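Local coordinates for protein apical membrane antigen 1 (Neospora caninum, PDB 4APL) that probably takes part in host-cell invasion at the moving junction, as an apicomplexan membrane antigen represented here by its domains I, II and III, at residues Gln11-Gln15 and Pro332-Val336; Lys44-Gly48 and Met145-Asn149. All coordinates share one frame. Numbering follows the deposited sequence.

Interaction 1 (Gln11-Gln15 and Pro332-Val336); sequences QNPFQ and PDCLV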
loop_
_atom_site.group_PDB
_atom_site.type_symbol
_atom_site.label_atom_id
_atom_site.label_comp_id
_atom_site.label_asym_id
_atom_site.label_seq_id
_atom_site.Cartn_x
_atom_site.Cartn_y
_atom_site.Cartn_z
ATOM N N GLN A 11 -27.973 -1.803 -16.030
ATOM C CA GLN A 11 -27.238 -1.275 -14.882
ATOM C C GLN A 11 -26.221 -2.183 -14.197
ATOM O O GLN A 11 -26.446 -3.375 -14.013
ATOM C CB GLN A 11 -28.192 -0.684 -13.853
ATOM C CG GLN A 11 -27.678 0.611 -13.253
ATOM C CD GLN A 11 -28.724 1.308 -12.409
ATOM O OE1 GLN A 11 -28.608 1.361 -11.183
ATOM N NE2 GLN A 11 -29.757 1.842 -13.061
ATOM N N ASN A 12 -25.113 -1.558 -13.806
ATOM C CA ASN A 12 -24.022 -2.143 -13.033
ATOM C C ASN A 12 -24.462 -2.946 -11.809
ATOM O O ASN A 12 -24.800 -2.379 -10.767
ATOM C CB ASN A 12 -23.110 -1.006 -12.575
ATOM C CG ASN A 12 -21.730 -1.477 -12.177
ATOM O OD1 ASN A 12 -20.786 -0.688 -12.159
ATOM N ND2 ASN A 12 -21.602 -2.762 -11.849
ATOM N N PRO A 13 -24.400 -4.277 -11.903
ATOM C CA PRO A 13 -24.851 -5.066 -10.764
ATOM C C PRO A 13 -24.048 -4.760 -9.508
ATOM O O PRO A 13 -24.456 -5.140 -8.413
ATOM C CB PRO A 13 -24.626 -6.515 -11.218
ATOM C CG PRO A 13 -23.706 -6.436 -12.389
ATOM C CD PRO A 13 -23.966 -5.113 -13.035
ATOM N N PHE A 14 -22.920 -4.073 -9.672
ATOM C CA PHE A 14 -22.033 -3.746 -8.548
ATOM C C PHE A 14 -22.295 -2.345 -8.032
ATOM O O PHE A 14 -21.587 -1.869 -7.153
ATOM C CB PHE A 14 -20.561 -3.832 -8.956
ATOM C CG PHE A 14 -20.074 -5.224 -9.221
ATOM C CD1 PHE A 14 -19.599 -6.014 -8.191
ATOM C CD2 PHE A 14 -20.045 -5.726 -10.510
ATOM C CE1 PHE A 14 -19.140 -7.295 -8.429
ATOM C CE2 PHE A 14 -19.585 -7.002 -10.764
ATOM C CZ PHE A 14 -19.129 -7.789 -9.720
ATOM N N GLN A 15 -23.283 -1.667 -8.607
ATOM C CA GLN A 15 -23.629 -0.328 -8.151
ATOM C C GLN A 15 -24.606 -0.362 -6.970
ATOM O O GLN A 15 -24.984 0.677 -6.437
ATOM C CB GLN A 15 -24.160 0.529 -9.311
ATOM C CG GLN A 15 -23.924 2.029 -9.150
ATOM C CD GLN A 15 -22.456 2.390 -8.977
ATOM O OE1 GLN A 15 -21.579 1.740 -9.531
ATOM N NE2 GLN A 15 -22.188 3.441 -8.218
ATOM N N PRO A 332 -11.340 0.278 -9.451
ATOM C CA PRO A 332 -12.346 -0.604 -10.048
ATOM C C PRO A 332 -13.734 -0.317 -9.503
ATOM O O PRO A 332 -13.915 -0.258 -8.284
ATOM C CB PRO A 332 -11.897 -1.995 -9.607
ATOM C CG PRO A 332 -11.183 -1.762 -8.326
ATOM C CD PRO A 332 -10.582 -0.385 -8.378
ATOM N N ASP A 333 -14.693 -0.114 -10.403
ATOM C CA ASP A 333 -16.098 -0.020 -10.020
ATOM C C ASP A 333 -16.944 -1.214 -10.494
ATOM O O ASP A 333 -18.165 -1.110 -10.615
ATOM C CB ASP A 333 -16.706 1.317 -10.478
ATOM C CG ASP A 333 -16.500 1.590 -11.967
ATOM O OD1 ASP A 333 -16.314 0.631 -12.741
ATOM O OD2 ASP A 333 -16.543 2.774 -12.367
ATOM N N CYS A 334 -16.290 -2.337 -10.774
ATOM C CA CYS A 334 -16.995 -3.593 -11.039
ATOM C C CYS A 334 -16.011 -4.755 -11.158
ATOM O O CYS A 334 -14.802 -4.549 -11.072
ATOM C CB CYS A 334 -17.887 -3.482 -12.286
ATOM S SG CYS A 334 -17.019 -3.103 -13.826
ATOM N N LEU A 335 -16.515 -5.973 -11.342
ATOM C CA LEU A 335 -15.633 -7.136 -11.423
ATOM C C LEU A 335 -16.020 -8.104 -12.535
ATOM O O LEU A 335 -17.205 -8.352 -12.770
ATOM C CB LEU A 335 -15.587 -7.883 -10.088
ATOM C CG LEU A 335 -15.217 -7.109 -8.825
ATOM C CD1 LEU A 335 -15.430 -7.982 -7.596
ATOM C CD2 LEU A 335 -13.782 -6.614 -8.893
ATOM N N VAL A 336 -15.005 -8.669 -13.186
ATOM C CA VAL A 336 -15.177 -9.779 -14.123
ATOM C C VAL A 336 -14.720 -11.088 -13.459
ATOM O O VAL A 336 -13.549 -11.234 -13.094
ATOM C CB VAL A 336 -14.368 -9.540 -15.418
ATOM C CG1 VAL A 336 -14.544 -10.692 -16.393
ATOM C CG2 VAL A 336 -14.774 -8.228 -16.068
#
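The chain passes Gln11 without touching the other segment and bends at Asn12, whose CA-to-CB bond points toward 332-336, so that the side chain sits beside the Asp333 carbonyl and the Cys334 side chain. Asn12 also opens a type I beta turn that runs to Gln15, closed by a hydrogen bond from Gln15 N to Asn12 O (2.7 Å). Pro13 takes a corner of this turn and stands clear of 332-336. The turn delivers Phe14, the main apolar contributor, to Cys334 and Leu335. The peptide between these two lies over one face of its ring, with Cys334 CA making an off-centre CH-pi contact 4.2 Å from the Phe14 ring centroid. Phe14 CD2 packs on Cys334 CB at 3.6 Å, and Phe14 CZ meets Leu335 CB at the same distance. Leu19 and Leu23 of helix 17-24 also touch the Phe14 side chain, which is thus wedged between helix and strand. Cys334, joined by a disulfide to Cys245, ties its edge strand to strand 244-247 at the other edge of a three-stranded antiparallel sheet. This sheet probably belongs to the second, PAN-like domain of AMA1, onto which the N-terminal segment folds.

Interaction 2 (Lys44-Gly48 and Met145-Asn149); sequences KEVDG and MDKSN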
loop_
_atom_site.group_PDB
_atom_site.type_symbol
_atom_site.label_atom_id
_atom_site.label_comp_id
_atom_site.label_asym_id
_atom_site.label_seq_id
_atom_site.Cartn_x
_atom_site.Cartn_y
_atom_site.Cartn_z
ATOM N N LYS A 44 3.683 19.343 8.787
ATOM C CA LYS A 44 3.539 19.843 10.144
ATOM C C LYS A 44 4.664 20.801 10.484
ATOM O O LYS A 44 5.771 20.678 9.963
ATOM C CB LYS A 44 3.522 18.693 11.144
ATOM C CG LYS A 44 2.500 17.625 10.823
ATOM C CD LYS A 44 1.098 18.000 11.269
ATOM C CE LYS A 44 0.097 17.093 10.572
ATOM N NZ LYS A 44 -1.081 16.736 11.407
ATOM N N GLU A 45 4.370 21.758 11.358
ATOM C CA GLU A 45 5.378 22.687 11.847
ATOM C C GLU A 45 6.051 22.117 13.088
ATOM O O GLU A 45 5.376 21.723 14.032
ATOM C CB GLU A 45 4.735 24.034 12.174
ATOM C CG GLU A 45 5.580 25.236 11.785
ATOM C CD GLU A 45 5.530 26.342 12.818
ATOM O OE1 GLU A 45 4.720 26.239 13.769
ATOM O OE2 GLU A 45 6.307 27.314 12.677
ATOM N N VAL A 46 7.376 22.033 13.060
ATOM C CA VAL A 46 8.158 21.700 14.251
ATOM C C VAL A 46 9.313 22.693 14.397
ATOM O O VAL A 46 10.083 22.900 13.453
ATOM C CB VAL A 46 8.706 20.256 14.194
ATOM C CG1 VAL A 46 9.674 19.990 15.336
ATOM C CG2 VAL A 46 7.567 19.258 14.230
ATOM N N ASP A 47 9.401 23.332 15.563
ATOM C CA ASP A 47 10.458 24.303 15.853
ATOM C C ASP A 47 10.599 25.378 14.787
ATOM O O ASP A 47 11.713 25.724 14.404
ATOM C CB ASP A 47 11.801 23.594 16.021
ATOM C CG ASP A 47 11.798 22.612 17.167
ATOM O OD1 ASP A 47 11.039 22.828 18.138
ATOM O OD2 ASP A 47 12.562 21.625 17.099
ATOM N N GLY A 48 9.475 25.891 14.295
ATOM C CA GLY A 48 9.510 26.952 13.299
ATOM C C GLY A 48 9.454 26.450 11.871
ATOM O O GLY A 48 8.733 27.009 11.047
ATOM N N MET A 145 8.943 15.247 19.777
ATOM C CA MET A 145 9.268 16.313 20.726
ATOM C C MET A 145 10.044 17.402 19.993
ATOM O O MET A 145 10.941 17.099 19.209
ATOM C CB MET A 145 10.116 15.761 21.882
ATOM C CG MET A 145 9.567 14.505 22.550
ATOM S SD MET A 145 7.922 14.741 23.260
ATOM C CE MET A 145 8.234 16.061 24.433
ATOM N N ASP A 146 9.707 18.663 20.243
ATOM C CA ASP A 146 10.458 19.783 19.654
ATOM C C ASP A 146 11.838 20.077 20.302
ATOM O O ASP A 146 12.243 19.422 21.268
ATOM C CB ASP A 146 9.591 21.050 19.596
ATOM C CG ASP A 146 9.204 21.570 20.969
ATOM O OD1 ASP A 146 9.999 21.426 21.923
ATOM O OD2 ASP A 146 8.095 22.136 21.086
ATOM N N LYS A 147 12.541 21.076 19.763
ATOM C CA LYS A 147 13.855 21.496 20.275
ATOM C C LYS A 147 13.801 22.333 21.563
ATOM O O LYS A 147 14.793 22.944 21.949
ATOM C CB LYS A 147 14.648 22.256 19.199
ATOM C CG LYS A 147 15.412 21.370 18.222
ATOM C CD LYS A 147 16.887 21.269 18.581
ATOM C CE LYS A 147 17.641 20.399 17.587
ATOM N NZ LYS A 147 17.459 18.951 17.882
ATOM N N SER A 148 12.634 22.395 22.196
ATOM C CA SER A 148 12.541 22.802 23.598
ATOM C C SER A 148 11.777 21.730 24.367
ATOM O O SER A 148 11.137 22.002 25.385
ATOM C CB SER A 148 11.883 24.185 23.744
ATOM O OG SER A 148 10.840 24.387 22.803
ATOM N N ASN A 149 11.847 20.509 23.838
ATOM C CA ASN A 149 11.187 19.337 24.405
ATOM C C ASN A 149 9.721 19.544 24.796
ATOM O O ASN A 149 9.350 19.385 25.961
ATOM C CB ASN A 149 11.997 18.764 25.570
ATOM C CG ASN A 149 11.661 17.317 25.849
ATOM O OD1 ASN A 149 10.938 17.012 26.796
ATOM N ND2 ASN A 149 12.151 16.418 25.001
#
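Both carboxylate oxygens of Asp47 accept from one backbone amide: Lys147 N lies 2.7 Å from Asp47 OD2 and 2.8 Å from Asp47 OD1, although the position of OD1 is less certain. Asp146, next door, uses its own carboxylate locally. Its OD1 takes Ser148 N at 2.8 Å, which makes an Asx turn, and also Ser148 OG at 3.2 Å; Gln150 N is a further donor to it. A backbone hydrogen bond from Asn149 N to Asp146 O (2.8 Å) tightens the same bend. Asp47 and Gly48 form the two-residue tip of a beta hairpin between antiparallel strands 42-46 and 49-53, with backbone angles close to a type I' turn and, at Gly48, ones that call for glycine. The tip meets the loop that links strands 143-145 and 151-152. The two acids are close, Asp47 OD1 to Asp146 OD1 being 4.2 Å, a like-charge approach at the surface. Apolar packing is slight: Val46 CG1 reaches Asp146 CB at 4.4 Å, while the Val46 side chain also touches Tyr51, Tyr154 and Trp295.

Interactions 1 and 2 lie on opposite sides of the chain's centre, their centres 48 Å apart and their nearest atoms about 28 Å apart, so they do not touch. Along the sequence, interaction 2 is nested within interaction 1: both 44-48 and 145-149 fall among the 316 residues between 11-15 and 332-336. They share no sheet. Interaction 1 joins the N-terminal region to the sheet of strands 235-241, 244-247 and 334-338, in a buried setting, probably in domain II; interaction 2 joins the 42-46/49-53 hairpin to a surface loop, probably in domain I. The N-terminal segment thus packs on a later domain of this three-domain fragment before the chain crosses to the hairpin on the other side.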